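Long-range contact in polyphenol oxidase, chloroplastic (PDB 6ELV), which oxidises mono- and o-diphenols to o-diquinones as a tyrosinase-family enzyme, represented here by its separately expressed C-terminal domain: residues Ile54-Asp59 and Lys98-Ile103. Numbering follows the deposited sequence.
Sequences IEFDRD and KKMNTI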
# COMPACT_ATOMS: atom_id res chain seq x y z
N ILE A 54 6.84 -8.39 0.97
CA ILE A 54 7.05 -8.26 -0.47
C ILE A 54 8.12 -9.27 -0.87
O ILE A 54 9.26 -9.20 -0.40
CB ILE A 54 7.50 -6.83 -0.82
CG1 ILE A 54 6.46 -5.80 -0.37
CG2 ILE A 54 7.82 -6.71 -2.30
CD1 ILE A 54 6.96 -4.38 -0.49
N GLU A 55 7.76 -10.21 -1.74
CA GLU A 55 8.66 -11.32 -2.03
C GLU A 55 8.71 -11.60 -3.52
O GLU A 55 7.68 -11.63 -4.19
CB GLU A 55 8.23 -12.56 -1.27
CG GLU A 55 9.24 -13.65 -1.33
CD GLU A 55 8.82 -14.82 -0.49
OE1 GLU A 55 8.52 -14.62 0.71
OE2 GLU A 55 8.73 -15.94 -1.05
N PHE A 56 9.92 -11.83 -4.02
CA PHE A 56 10.15 -11.99 -5.45
C PHE A 56 11.54 -12.58 -5.65
O PHE A 56 12.38 -12.57 -4.74
CB PHE A 56 10.04 -10.65 -6.19
CG PHE A 56 10.92 -9.58 -5.61
CD1 PHE A 56 10.50 -8.81 -4.53
CD2 PHE A 56 12.20 -9.38 -6.10
CE1 PHE A 56 11.33 -7.87 -3.98
CE2 PHE A 56 13.04 -8.42 -5.55
CZ PHE A 56 12.59 -7.67 -4.49
N ASP A 57 11.78 -13.09 -6.85
CA ASP A 57 13.10 -13.58 -7.22
C ASP A 57 14.00 -12.39 -7.51
O ASP A 57 13.64 -11.50 -8.28
CB ASP A 57 13.03 -14.46 -8.46
CG ASP A 57 12.50 -15.86 -8.19
OD1 ASP A 57 12.13 -16.19 -7.05
OD2 ASP A 57 12.45 -16.65 -9.15
N ARG A 58 15.22 -12.40 -6.95
CA ARG A 58 16.12 -11.26 -7.11
C ARG A 58 16.53 -11.01 -8.55
O ARG A 58 16.83 -9.87 -8.90
CB ARG A 58 17.35 -11.45 -6.23
CG ARG A 58 17.04 -11.29 -4.75
CD ARG A 58 18.24 -11.69 -3.90
NE ARG A 58 17.94 -11.60 -2.47
CZ ARG A 58 18.24 -10.57 -1.69
NH1 ARG A 58 18.90 -9.53 -2.17
NH2 ARG A 58 17.90 -10.59 -0.41
N ASP A 59 16.53 -12.04 -9.41
CA ASP A 59 16.90 -11.87 -10.81
C ASP A 59 15.75 -11.36 -11.68
O ASP A 59 15.91 -11.29 -12.90
CB ASP A 59 17.54 -13.14 -11.40
CG ASP A 59 16.60 -14.33 -11.43
OD1 ASP A 59 15.38 -14.18 -11.24
OD2 ASP A 59 17.10 -15.45 -11.64
N LYS A 98 18.00 -16.84 -3.33
CA LYS A 98 17.34 -16.64 -4.61
C LYS A 98 16.35 -15.48 -4.54
O LYS A 98 16.15 -14.77 -5.54
CB LYS A 98 16.59 -17.92 -4.98
CG LYS A 98 15.87 -17.86 -6.30
CD LYS A 98 15.14 -19.16 -6.61
CE LYS A 98 13.78 -19.21 -5.94
NZ LYS A 98 12.97 -20.37 -6.43
N LYS A 99 15.70 -15.30 -3.40
CA LYS A 99 14.57 -14.39 -3.29
C LYS A 99 14.93 -13.25 -2.33
O LYS A 99 15.88 -13.33 -1.54
CB LYS A 99 13.36 -15.13 -2.74
CG LYS A 99 12.91 -16.26 -3.65
CD LYS A 99 11.49 -16.64 -3.36
CE LYS A 99 11.46 -17.25 -1.97
NZ LYS A 99 10.12 -17.68 -1.52
N MET A 100 14.15 -12.19 -2.42
CA MET A 100 14.13 -11.13 -1.43
C MET A 100 12.77 -11.10 -0.76
O MET A 100 11.74 -11.31 -1.42
CB MET A 100 14.41 -9.77 -2.08
CG MET A 100 14.43 -8.55 -1.15
SD MET A 100 15.79 -7.46 -1.56
CE MET A 100 15.72 -7.63 -3.35
N ASN A 101 12.77 -10.86 0.54
CA ASN A 101 11.55 -10.66 1.32
C ASN A 101 11.74 -9.34 2.05
O ASN A 101 12.63 -9.22 2.90
CB ASN A 101 11.33 -11.80 2.30
CG ASN A 101 9.97 -11.74 2.95
OD1 ASN A 101 9.56 -10.69 3.44
ND2 ASN A 101 9.25 -12.85 2.95
N THR A 102 10.92 -8.35 1.70
CA THR A 102 11.18 -6.99 2.13
C THR A 102 9.86 -6.27 2.43
O THR A 102 8.80 -6.89 2.53
CB THR A 102 12.10 -6.30 1.12
OG1 THR A 102 12.56 -5.06 1.67
CG2 THR A 102 11.41 -6.07 -0.23
N ILE A 103 9.95 -4.95 2.57
CA ILE A 103 8.86 -4.13 3.08
C ILE A 103 8.94 -2.79 2.39
O ILE A 103 10.01 -2.38 1.92
CB ILE A 103 9.03 -4.00 4.62
CG1 ILE A 103 7.85 -3.32 5.31
CG2 ILE A 103 10.31 -3.27 4.94
CD1 ILE A 103 7.78 -3.69 6.76
O HOH W 1 10.50 -18.62 -6.87
O HOH W 2 16.79 -14.88 -8.24
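An antiparallel strand pair at one border of a four-stranded sheet joins I54 and F56 to T102 and M100, each couple exchanging two backbone hydrogen bonds; M100 N to F56 O measures 2.9 Å. I54 and F56 are buried and apolar, while M100 and T102 CG2, nearer the sheet border, extend the apolar surface. F56 CG lies between the backbone N and the carbonyl carbon (chi1 53°), and the ring runs beside M100: M100 CB makes an off-centre CH-pi contact, M100 CE touches F56 CZ at 3.3 Å, and the sulfur adds an oblique Met-aromatic contact. Past the strand end, R58 N donates to K98 O at 2.9 Å, nearly straight (175°). The extended R58 chain lets NE make a 2.8 Å hydrogen bond to K99 O from above the carbonyl plane, while M100 SD and, toward the rim, CB lie over one face of the R58 guanidinium. An alanine in place of R58 would probably leave K99 O without this donor and M100 less firmly packed. The opposite charges of D57 and K98 stand too far apart for a salt bridge, and a water bridges D57 OD1 and K98 NZ. Strand 135-142 flanks strand 48-57 on its other edge, H92 accepts from R58 NH1, and strands 62-70 and 82-89 of the second sheet pack on the face of I54 and F56 through V62, F64, F87 and S89.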